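Local coordinates for p-47 protein (Clostridium botulinum E1 str. 'BoNT E Beluga', PDB 5WIX) that is of unknown function but has a BPI-like tubular (TULIP) fold, which suggests, without proof, that it may bind lipids or other apolar ligands, at residues F173-V178 with I406-N411; S180-M185 with T400-D405; G22-Y27 with I207-T212; N66-N71 with K81-E86. All coordinates share one frame; numbering follows the deposited sequence.

Interaction 1 (F173-V178 with I406-N411); sequences FASLNV and IVNWNN
Ser-175 and Asn-408 form the hydrogen-bonded pair at the middle of an antiparallel ladder between strands 174-177 and 407-409, which run at 171° to each other. Ser-175 N donates to Asn-408 O at 2.9 Å, and Asn-408 N answers with a bond of 3.0 Å to Ser-175 O. Beyond this pair Asn-177 N reaches Ile-406 O at 3.0 Å. At the other end Asn-410 N satisfies Phe-173 O at 2.9 Å, standing 59° out of the carbonyl plane where the chain turns away in a type II turn from Asn-408 to Asn-411. Asn-408 O takes two further, weak bonds: one closes the turn from Asn-411 N, the other comes from Ser-175 OG, which chi1 of 70° holds between its own backbone N and carbonyl carbon. The side-chain oxygen OD1 of Asn-410 pairs with Tyr-171 OH. On the apolar face Ala-174 CB meets Trp-409 CE3 obliquely, and Leu-176 CD1 rests 3.9 Å from Val-407 CG2. Val-407 and Trp-409 pack on Tyr-27 of strand 25-30, Leu-176 on Pro-187 and Phe-190 of strand 187-195, and Phe-173 and Asn-410 touch helix 31-42.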
# COMPACT_ATOMS: atom_id res chain seq x y z
N PHE A 173 -3.92 -0.32 -17.85
CA PHE A 173 -2.72 -0.10 -17.06
C PHE A 173 -2.78 -0.73 -15.67
O PHE A 173 -1.75 -1.09 -15.10
CB PHE A 173 -2.46 1.40 -16.91
CG PHE A 173 -1.87 2.03 -18.14
CD1 PHE A 173 -0.63 1.63 -18.60
CD2 PHE A 173 -2.55 3.02 -18.82
CE1 PHE A 173 -0.09 2.20 -19.72
CE2 PHE A 173 -2.01 3.60 -19.94
CZ PHE A 173 -0.78 3.19 -20.39
N ALA A 174 -3.98 -0.87 -15.14
CA ALA A 174 -4.17 -1.50 -13.84
C ALA A 174 -5.64 -1.77 -13.60
O ALA A 174 -6.50 -0.95 -13.95
CB ALA A 174 -3.61 -0.64 -12.73
N SER A 175 -5.94 -2.92 -13.00
CA SER A 175 -7.28 -3.18 -12.53
C SER A 175 -7.33 -2.76 -11.07
O SER A 175 -6.41 -3.04 -10.29
CB SER A 175 -7.66 -4.65 -12.70
OG SER A 175 -6.93 -5.48 -11.81
N LEU A 176 -8.38 -2.04 -10.72
CA LEU A 176 -8.58 -1.63 -9.34
C LEU A 176 -9.92 -2.16 -8.84
O LEU A 176 -10.96 -1.91 -9.44
CB LEU A 176 -8.51 -0.13 -9.20
CG LEU A 176 -8.52 0.31 -7.74
CD1 LEU A 176 -7.69 1.57 -7.53
CD2 LEU A 176 -9.95 0.49 -7.24
N ASN A 177 -9.86 -2.88 -7.72
CA ASN A 177 -11.00 -3.62 -7.18
C ASN A 177 -11.56 -2.97 -5.91
O ASN A 177 -11.01 -3.16 -4.83
CB ASN A 177 -10.56 -5.06 -6.87
CG ASN A 177 -11.71 -6.05 -6.90
OD1 ASN A 177 -12.87 -5.69 -6.72
ND2 ASN A 177 -11.37 -7.31 -7.12
N VAL A 178 -12.64 -2.20 -6.04
CA VAL A 178 -13.41 -1.87 -4.84
C VAL A 178 -14.24 -3.11 -4.55
O VAL A 178 -14.49 -3.91 -5.46
CB VAL A 178 -14.32 -0.64 -5.00
CG1 VAL A 178 -14.87 -0.21 -3.62
CG2 VAL A 178 -13.58 0.50 -5.67
N ILE A 406 -6.28 -5.40 -4.14
CA ILE A 406 -6.90 -4.22 -4.72
C ILE A 406 -6.35 -3.87 -6.13
O ILE A 406 -7.08 -3.95 -7.12
CB ILE A 406 -6.75 -3.03 -3.79
CG1 ILE A 406 -7.32 -3.41 -2.43
CG2 ILE A 406 -7.50 -1.85 -4.33
CD1 ILE A 406 -8.75 -3.85 -2.51
N VAL A 407 -5.07 -3.51 -6.21
CA VAL A 407 -4.52 -3.15 -7.51
C VAL A 407 -3.66 -4.24 -8.11
O VAL A 407 -2.65 -4.65 -7.53
CB VAL A 407 -3.67 -1.87 -7.45
CG1 VAL A 407 -3.07 -1.60 -8.79
CG2 VAL A 407 -4.52 -0.69 -7.02
N ASN A 408 -4.08 -4.71 -9.28
CA ASN A 408 -3.26 -5.58 -10.12
C ASN A 408 -2.81 -4.79 -11.31
O ASN A 408 -3.61 -4.43 -12.17
CB ASN A 408 -4.04 -6.82 -10.58
CG ASN A 408 -4.68 -7.56 -9.44
OD1 ASN A 408 -4.02 -8.31 -8.73
ND2 ASN A 408 -5.98 -7.36 -9.26
N TRP A 409 -1.52 -4.51 -11.38
CA TRP A 409 -0.99 -3.74 -12.50
C TRP A 409 -0.98 -4.55 -13.78
O TRP A 409 -0.48 -5.68 -13.81
CB TRP A 409 0.42 -3.24 -12.19
CG TRP A 409 0.47 -2.33 -11.04
CD1 TRP A 409 0.85 -2.64 -9.76
CD2 TRP A 409 0.13 -0.94 -11.03
NE1 TRP A 409 0.77 -1.53 -8.96
CE2 TRP A 409 0.34 -0.47 -9.71
CE3 TRP A 409 -0.30 -0.04 -12.01
CZ2 TRP A 409 0.11 0.85 -9.35
CZ3 TRP A 409 -0.54 1.27 -11.64
CH2 TRP A 409 -0.33 1.71 -10.33
N ASN A 410 -1.54 -3.96 -14.83
CA ASN A 410 -1.65 -4.60 -16.14
C ASN A 410 -2.53 -5.83 -16.11
O ASN A 410 -2.29 -6.78 -16.86
CB ASN A 410 -0.26 -4.98 -16.68
CG ASN A 410 0.68 -3.80 -16.74
OD1 ASN A 410 0.59 -2.96 -17.64
ND2 ASN A 410 1.61 -3.74 -15.78
N ASN A 411 -3.54 -5.81 -15.24
CA ASN A 411 -4.47 -6.92 -15.12
C ASN A 411 -3.76 -8.22 -14.82
O ASN A 411 -4.08 -9.27 -15.39
CB ASN A 411 -5.30 -7.05 -16.41
CG ASN A 411 -6.77 -6.78 -16.18
OD1 ASN A 411 -7.19 -6.45 -15.08
ND2 ASN A 411 -7.56 -6.92 -17.24

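Interaction 2 (S180-M185 with T400-D405); sequences SNIVWM and TDIIND
Ser-180 and Asp-405 make the polar part of this contact. Ser-180 OG lies 2.6 Å from Asp-405 OD2 and also hydrogen-bonds with Asn-186 OD1, so the hydroxyl sits between two oxygens. The carboxylate gets there because CG of Asp-405 stands anti to its backbone N (chi1 -170°), which sends the group across to the loop.

The same carboxylate also meets an apolar chain. Ile-182 crosses it obliquely, with CD1 3.3 Å from Asp-405 OD1. OD1 lies against CG1 and CD1 of the isoleucine, while OD2 faces Ser-180 OG and also touches Ile-182 CB.

Mainly apolar packing centres on Ile-402, whose two branches have different partners. Its CG1 meets Ile-182 CD1 at 4.0 Å, and its CG2 touches Met-185 SD at 3.9 Å. The methionine chain crosses Ile-402 at about a right angle; a bend at chi3 (86°) puts Met-185 CE 3.5 Å from the backbone O of Ile-402. Ile-402 O already takes a hydrogen bond of 3.2 Å from Asp-405 N.

The contact thus joins the loop between strands 174-177 and 187-195 to the C-terminal end of helix 399-403 and the residues that follow it. Met-185 continues onto Ile-25 and Tyr-27 of strand 25-30, Trp-184 packs on helix 240-252, and Thr-400 and Ile-403 touch strand 414-422.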
# COMPACT_ATOMS: atom_id res chain seq x y z
N SER A 180 -13.53 -5.85 -2.55
CA SER A 180 -12.75 -7.08 -2.51
C SER A 180 -13.06 -7.87 -1.24
O SER A 180 -13.74 -7.38 -0.34
CB SER A 180 -11.26 -6.76 -2.57
OG SER A 180 -10.87 -6.05 -1.41
N ASN A 181 -12.57 -9.10 -1.16
CA ASN A 181 -12.85 -9.92 0.01
C ASN A 181 -12.20 -9.35 1.27
O ASN A 181 -12.63 -9.66 2.39
CB ASN A 181 -12.38 -11.36 -0.21
CG ASN A 181 -13.27 -12.12 -1.18
OD1 ASN A 181 -14.24 -12.76 -0.78
ND2 ASN A 181 -12.93 -12.06 -2.46
N ILE A 182 -11.17 -8.53 1.09
CA ILE A 182 -10.54 -7.85 2.22
C ILE A 182 -11.07 -6.43 2.34
O ILE A 182 -10.66 -5.54 1.58
CB ILE A 182 -9.01 -7.81 2.11
CG1 ILE A 182 -8.46 -9.20 1.82
CG2 ILE A 182 -8.40 -7.25 3.39
CD1 ILE A 182 -6.99 -9.21 1.44
N VAL A 183 -11.94 -6.21 3.31
CA VAL A 183 -12.79 -5.03 3.36
C VAL A 183 -12.08 -3.77 3.83
O VAL A 183 -12.40 -2.67 3.38
CB VAL A 183 -14.01 -5.31 4.27
CG1 VAL A 183 -14.97 -4.13 4.25
CG2 VAL A 183 -14.72 -6.58 3.82
N TRP A 184 -11.11 -3.92 4.72
CA TRP A 184 -10.46 -2.74 5.26
C TRP A 184 -9.54 -2.10 4.24
O TRP A 184 -9.11 -0.96 4.42
CB TRP A 184 -9.68 -3.09 6.50
CG TRP A 184 -8.56 -4.04 6.29
CD1 TRP A 184 -8.60 -5.39 6.44
CD2 TRP A 184 -7.22 -3.72 5.92
NE1 TRP A 184 -7.37 -5.93 6.18
CE2 TRP A 184 -6.50 -4.93 5.86
CE3 TRP A 184 -6.55 -2.52 5.62
CZ2 TRP A 184 -5.15 -4.98 5.51
CZ3 TRP A 184 -5.21 -2.58 5.27
CH2 TRP A 184 -4.52 -3.80 5.22
N MET A 185 -9.23 -2.84 3.18
CA MET A 185 -8.37 -2.33 2.12
C MET A 185 -9.16 -1.63 1.03
O MET A 185 -8.58 -0.95 0.19
CB MET A 185 -7.55 -3.45 1.48
CG MET A 185 -6.18 -3.65 2.07
SD MET A 185 -5.30 -4.94 1.16
CE MET A 185 -4.58 -3.98 -0.17
N THR A 400 0.74 -12.25 -0.12
CA THR A 400 0.55 -12.37 -1.55
C THR A 400 -0.90 -12.06 -1.91
O THR A 400 -1.17 -11.40 -2.92
CB THR A 400 0.90 -13.77 -2.05
OG1 THR A 400 2.27 -14.06 -1.75
CG2 THR A 400 0.66 -13.86 -3.53
N ASP A 401 -1.84 -12.53 -1.08
CA ASP A 401 -3.25 -12.24 -1.30
C ASP A 401 -3.47 -10.73 -1.19
O ASP A 401 -4.23 -10.14 -1.97
CB ASP A 401 -4.13 -13.00 -0.31
CG ASP A 401 -4.47 -14.40 -0.77
OD1 ASP A 401 -3.99 -14.82 -1.85
OD2 ASP A 401 -5.23 -15.09 -0.06
N ILE A 402 -2.78 -10.11 -0.23
CA ILE A 402 -2.95 -8.69 0.06
C ILE A 402 -2.43 -7.80 -1.05
O ILE A 402 -3.09 -6.84 -1.43
CB ILE A 402 -2.26 -8.29 1.38
CG1 ILE A 402 -3.15 -8.63 2.58
CG2 ILE A 402 -1.91 -6.79 1.38
CD1 ILE A 402 -2.46 -8.46 3.94
N ILE A 403 -1.24 -8.08 -1.57
CA ILE A 403 -0.71 -7.19 -2.57
C ILE A 403 -1.61 -7.31 -3.81
O ILE A 403 -1.98 -6.30 -4.41
CB ILE A 403 0.79 -7.46 -2.88
CG1 ILE A 403 1.39 -6.28 -3.65
CG2 ILE A 403 0.99 -8.78 -3.63
CD1 ILE A 403 2.90 -6.25 -3.61
N ASN A 404 -2.05 -8.53 -4.12
CA ASN A 404 -2.90 -8.77 -5.29
C ASN A 404 -4.38 -8.41 -5.11
O ASN A 404 -5.18 -8.58 -6.03
CB ASN A 404 -2.80 -10.24 -5.69
CG ASN A 404 -1.52 -10.56 -6.44
OD1 ASN A 404 -1.06 -9.77 -7.26
ND2 ASN A 404 -0.94 -11.73 -6.17
N ASP A 405 -4.75 -7.88 -3.95
CA ASP A 405 -6.17 -7.75 -3.59
C ASP A 405 -6.85 -6.59 -4.29
O ASP A 405 -7.88 -6.75 -4.96
CB ASP A 405 -6.31 -7.59 -2.06
CG ASP A 405 -7.76 -7.70 -1.59
OD1 ASP A 405 -8.31 -8.82 -1.60
OD2 ASP A 405 -8.33 -6.68 -1.16

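Interaction 3 (G22-Y27 with I207-T212); sequences GWDIVY and ILSVVT
Asp-24 and Ile-25 both face Leu-208, a classic beta bulge where segment 22-27 enters its strand. Strands 25-27 and 207-210 run antiparallel, at 151° to each other. Leu-208 O takes two backbone donors: Asp-24 N at 2.9 Å, nearly along the C=O axis, and Ile-25 N at 3.2 Å, from 40° above the carbonyl plane. Leu-208 N completes the pair by donating to Ile-25 O at 2.9 Å.

Beside the bulge, the side chain of Trp-23 crosses that of Ile-207 at about a right angle. Methyl CG2 of Ile-207 sits over the five-membered ring of Trp-23, 3.6 Å from its centroid and 23° off the normal, a CH-pi contact; the same methyl lies 3.5 Å from Val-26 CG2. The indole edge, near CE3, meets Leu-208 O, while NE1 bonds to Ser-220 O. Asp-24 reaches the other way along the partner strand: its OD2 accepts a weak bond of 3.4 Å from Val-210 N and forms a long, weak ion pair with Arg-214. On the face opposite Val-26 and Ile-207, the side chains of Ile-25 and Leu-208 run together in one direction.

A bulge of this kind accentuates strand twist, here within the six-stranded antiparallel sheet that brings the start of the chain together with strands 414-422 and 426-432, an arrangement consistent with the central sheet of BPI-like proteins.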
# COMPACT_ATOMS: atom_id res chain seq x y z
N GLY A 22 0.52 11.33 4.30
CA GLY A 22 -0.88 11.60 4.61
C GLY A 22 -1.93 10.75 3.90
O GLY A 22 -3.13 10.94 4.11
N TRP A 23 -1.49 9.81 3.06
CA TRP A 23 -2.41 8.93 2.35
C TRP A 23 -2.58 7.59 3.07
O TRP A 23 -1.77 7.25 3.94
CB TRP A 23 -1.90 8.71 0.93
CG TRP A 23 -2.19 9.86 0.04
CD1 TRP A 23 -1.43 10.97 -0.13
CD2 TRP A 23 -3.34 10.02 -0.80
NE1 TRP A 23 -2.02 11.82 -1.03
CE2 TRP A 23 -3.20 11.25 -1.46
CE3 TRP A 23 -4.46 9.24 -1.06
CZ2 TRP A 23 -4.15 11.72 -2.36
CZ3 TRP A 23 -5.40 9.70 -1.95
CH2 TRP A 23 -5.24 10.94 -2.59
N ASP A 24 -3.60 6.82 2.70
CA ASP A 24 -3.93 5.59 3.47
C ASP A 24 -3.26 4.31 2.97
O ASP A 24 -2.65 3.56 3.74
CB ASP A 24 -5.44 5.35 3.50
CG ASP A 24 -6.12 6.08 4.63
OD1 ASP A 24 -5.48 6.26 5.69
OD2 ASP A 24 -7.29 6.47 4.43
N ILE A 25 -3.43 4.04 1.68
CA ILE A 25 -2.74 2.94 1.03
C ILE A 25 -2.23 3.47 -0.29
O ILE A 25 -2.98 4.11 -1.04
CB ILE A 25 -3.66 1.72 0.81
CG1 ILE A 25 -4.08 1.11 2.13
CG2 ILE A 25 -2.96 0.67 -0.03
CD1 ILE A 25 -4.84 -0.18 1.98
N VAL A 26 -0.96 3.23 -0.58
CA VAL A 26 -0.36 3.69 -1.83
C VAL A 26 0.13 2.48 -2.60
O VAL A 26 0.81 1.62 -2.02
CB VAL A 26 0.80 4.67 -1.56
CG1 VAL A 26 1.40 5.18 -2.86
CG2 VAL A 26 0.32 5.82 -0.69
N TYR A 27 -0.23 2.38 -3.88
CA TYR A 27 0.29 1.32 -4.77
C TYR A 27 1.26 1.88 -5.80
O TYR A 27 1.12 3.04 -6.19
CB TYR A 27 -0.85 0.60 -5.49
CG TYR A 27 -1.98 0.22 -4.58
CD1 TYR A 27 -2.02 -1.01 -3.94
CD2 TYR A 27 -3.01 1.11 -4.35
CE1 TYR A 27 -3.06 -1.36 -3.10
CE2 TYR A 27 -4.04 0.79 -3.52
CZ TYR A 27 -4.08 -0.45 -2.89
OH TYR A 27 -5.13 -0.77 -2.05
N ILE A 207 -2.64 6.33 -5.63
CA ILE A 207 -2.80 6.65 -4.21
C ILE A 207 -4.28 6.56 -3.74
O ILE A 207 -5.17 6.98 -4.48
CB ILE A 207 -2.27 8.08 -3.92
CG1 ILE A 207 -1.45 8.61 -5.08
CG2 ILE A 207 -1.37 8.08 -2.72
CD1 ILE A 207 -0.90 9.99 -4.78
N LEU A 208 -4.53 6.03 -2.54
CA LEU A 208 -5.91 5.95 -2.02
C LEU A 208 -6.13 6.28 -0.54
O LEU A 208 -5.21 6.25 0.30
CB LEU A 208 -6.50 4.54 -2.24
CG LEU A 208 -6.07 3.31 -1.40
CD1 LEU A 208 -6.59 3.34 0.01
CD2 LEU A 208 -6.58 2.04 -2.03
N SER A 209 -7.41 6.51 -0.25
CA SER A 209 -7.97 6.55 1.09
C SER A 209 -9.05 5.48 1.19
O SER A 209 -9.99 5.47 0.39
CB SER A 209 -8.56 7.93 1.39
OG SER A 209 -7.53 8.90 1.40
N VAL A 210 -8.98 4.62 2.20
CA VAL A 210 -9.94 3.51 2.29
C VAL A 210 -11.13 3.76 3.22
O VAL A 210 -10.96 4.06 4.40
CB VAL A 210 -9.24 2.20 2.71
CG1 VAL A 210 -8.21 1.79 1.68
CG2 VAL A 210 -8.59 2.37 4.08
N VAL A 211 -12.33 3.61 2.67
CA VAL A 211 -13.58 3.72 3.43
C VAL A 211 -13.88 5.16 3.83
O VAL A 211 -14.91 5.73 3.47
CB VAL A 211 -13.55 2.84 4.69
CG1 VAL A 211 -14.85 3.00 5.47
CG2 VAL A 211 -13.31 1.39 4.33
N THR A 212 -12.94 5.74 4.57
CA THR A 212 -12.98 7.15 4.98
C THR A 212 -13.05 8.11 3.81
O THR A 212 -12.26 8.04 2.87
CB THR A 212 -11.74 7.53 5.81
OG1 THR A 212 -10.58 6.86 5.29
CG2 THR A 212 -11.92 7.16 7.27

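Interaction 4 (N66-N71 with K81-E86); sequences NWEIIN and KIFIKE
Lys-81 pairs with Glu-68, and Phe-83 with Asn-66, across the beta hairpin formed by strands 58-70 and 78-85. Lys-81, Phe-83 and Glu-68 carry most of the contact and share one face of the sheet. Lys-81 is held through its backbone at both ends: its N donates to Glu-68 O at 2.8 Å and its O accepts from Glu-68 N at 3.1 Å. Its side chain runs out extended and then bends, chi3 of -70° placing CE against Ile-70 CG2 at 4.1 Å. Lys-81 NZ remains 4.6 Å from Glu-68 OE2, beyond a salt bridge, although the opposite charges may still attract.

Phe-83 N bonds to Asn-66 O at 2.9 Å, while the return bond from Asn-66 N to Phe-83 O is weak. The carbonyl oxygen of Asn-66 also lies at the edge of the phenyl ring, beside CD2. From further along the hairpin the extended side chain of Glu-68 crosses Phe-83 obliquely and brings OE1 to 3.7 Å from CZ, with carboxylate and ring planes 27° apart.

Between these pairs, Trp-67 and Ile-82 project on the other face, where Trp-67 also packs on Ile-42 of helix 31-42. The two side chains run together, and Ile-82 CD1 sits over the face of the five-membered ring of Trp-67 in a CH-pi contact, 4.0 Å from its centroid and 12° off the normal.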
# COMPACT_ATOMS: atom_id res chain seq x y z
N ASN A 66 6.40 1.17 -31.41
CA ASN A 66 6.42 1.00 -29.96
C ASN A 66 6.02 2.29 -29.24
O ASN A 66 6.21 3.39 -29.79
CB ASN A 66 7.81 0.57 -29.49
CG ASN A 66 7.83 0.11 -28.05
OD1 ASN A 66 6.88 -0.51 -27.57
ND2 ASN A 66 8.91 0.42 -27.34
N TRP A 67 5.43 2.17 -28.05
CA TRP A 67 5.28 3.32 -27.15
C TRP A 67 6.08 3.05 -25.87
O TRP A 67 6.19 1.90 -25.42
CB TRP A 67 3.82 3.62 -26.79
CG TRP A 67 2.92 3.91 -27.95
CD1 TRP A 67 3.21 3.75 -29.27
CD2 TRP A 67 1.57 4.39 -27.89
NE1 TRP A 67 2.13 4.11 -30.04
CE2 TRP A 67 1.10 4.51 -29.21
CE3 TRP A 67 0.71 4.74 -26.85
CZ2 TRP A 67 -0.17 4.95 -29.52
CZ3 TRP A 67 -0.56 5.18 -27.15
CH2 TRP A 67 -0.99 5.28 -28.48
N GLU A 68 6.62 4.10 -25.29
CA GLU A 68 7.55 3.95 -24.18
C GLU A 68 7.37 5.09 -23.19
O GLU A 68 7.67 6.25 -23.50
CB GLU A 68 8.99 3.90 -24.70
CG GLU A 68 10.07 3.75 -23.64
CD GLU A 68 11.46 3.82 -24.25
OE1 GLU A 68 11.67 3.20 -25.32
OE2 GLU A 68 12.33 4.50 -23.67
N ILE A 69 6.86 4.75 -22.02
CA ILE A 69 6.62 5.72 -20.97
C ILE A 69 7.96 6.22 -20.43
O ILE A 69 8.91 5.43 -20.29
CB ILE A 69 5.77 5.09 -19.85
CG1 ILE A 69 4.62 4.30 -20.49
CG2 ILE A 69 5.24 6.16 -18.90
CD1 ILE A 69 3.92 3.39 -19.53
N ILE A 70 8.05 7.53 -20.17
CA ILE A 70 9.30 8.11 -19.68
C ILE A 70 9.03 9.12 -18.57
O ILE A 70 7.87 9.43 -18.27
CB ILE A 70 10.15 8.82 -20.82
CG1 ILE A 70 9.53 10.16 -21.24
CG2 ILE A 70 10.36 7.90 -22.03
CD1 ILE A 70 10.46 11.04 -22.10
N ASN A 71 10.11 9.62 -17.98
CA ASN A 71 10.02 10.68 -16.97
C ASN A 71 9.36 11.95 -17.48
O ASN A 71 9.11 12.09 -18.67
CB ASN A 71 11.41 11.06 -16.45
CG ASN A 71 12.05 9.97 -15.62
OD1 ASN A 71 12.08 8.81 -16.02
ND2 ASN A 71 12.58 10.34 -14.46
N LYS A 81 7.17 8.35 -25.22
CA LYS A 81 7.91 8.38 -26.47
C LYS A 81 7.16 7.56 -27.52
O LYS A 81 6.83 6.40 -27.29
CB LYS A 81 9.32 7.83 -26.23
CG LYS A 81 10.39 8.21 -27.23
CD LYS A 81 11.77 7.68 -26.81
CE LYS A 81 12.33 8.41 -25.58
NZ LYS A 81 13.83 8.38 -25.57
N ILE A 82 6.86 8.16 -28.67
CA ILE A 82 6.13 7.47 -29.73
C ILE A 82 7.06 7.09 -30.89
O ILE A 82 7.66 7.96 -31.53
CB ILE A 82 4.97 8.34 -30.26
CG1 ILE A 82 4.14 8.89 -29.10
CG2 ILE A 82 4.07 7.54 -31.16
CD1 ILE A 82 3.62 7.82 -28.21
N PHE A 83 7.20 5.80 -31.15
CA PHE A 83 8.03 5.34 -32.27
C PHE A 83 7.14 4.98 -33.46
O PHE A 83 6.40 3.99 -33.41
CB PHE A 83 8.88 4.13 -31.88
CG PHE A 83 9.88 4.37 -30.77
CD1 PHE A 83 11.24 4.29 -31.02
CD2 PHE A 83 9.45 4.62 -29.47
CE1 PHE A 83 12.16 4.48 -30.00
CE2 PHE A 83 10.37 4.82 -28.45
CZ PHE A 83 11.72 4.75 -28.71
N ILE A 84 7.21 5.76 -34.53
CA ILE A 84 6.53 5.39 -35.76
C ILE A 84 7.53 4.65 -36.62
O ILE A 84 8.70 5.03 -36.65
CB ILE A 84 5.99 6.63 -36.50
CG1 ILE A 84 5.59 7.71 -35.49
CG2 ILE A 84 4.85 6.24 -37.42
CD1 ILE A 84 4.75 8.84 -36.06
N LYS A 85 7.11 3.60 -37.31
CA LYS A 85 8.04 2.91 -38.21
C LYS A 85 7.49 2.83 -39.64
O LYS A 85 8.19 2.41 -40.56
CB LYS A 85 8.37 1.51 -37.68
CG LYS A 85 9.80 1.08 -37.98
CD LYS A 85 10.63 0.91 -36.71
CE LYS A 85 12.08 0.58 -37.03
NZ LYS A 85 12.84 0.10 -35.84
N GLU A 86 6.24 3.24 -39.81
CA GLU A 86 5.64 3.38 -41.13
C GLU A 86 4.55 4.44 -41.06
O GLU A 86 3.89 4.57 -40.04
CB GLU A 86 5.06 2.05 -41.63
CG GLU A 86 4.56 2.10 -43.08
CD GLU A 86 3.66 0.93 -43.45
OE1 GLU A 86 3.82 -0.17 -42.88
OE2 GLU A 86 2.78 1.12 -44.32

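Interactions 1 to 3 cluster, with centres about 12 to 15 Å apart, whereas the centre of interaction 4 is about 24 Å from that of interaction 1 and about 32 to 34 Å from the other two. Interactions 1 and 4 share one branched antiparallel sheet and touch through Phe-173 and Ile-69; interaction 3 lies in the six-stranded sheet. Tyr-27 packs on Ile-406 and Val-407, and Met-185 on Ile-25 and Ile-406, tying the cluster together. Along the chain, interaction 4, a local hairpin, falls between the segments of interaction 3, and 180-185 and 400-405 both fall between those of interaction 1. Interaction 3 crosses 1 and 2, so beginning, middle and end of the polypeptide interlock.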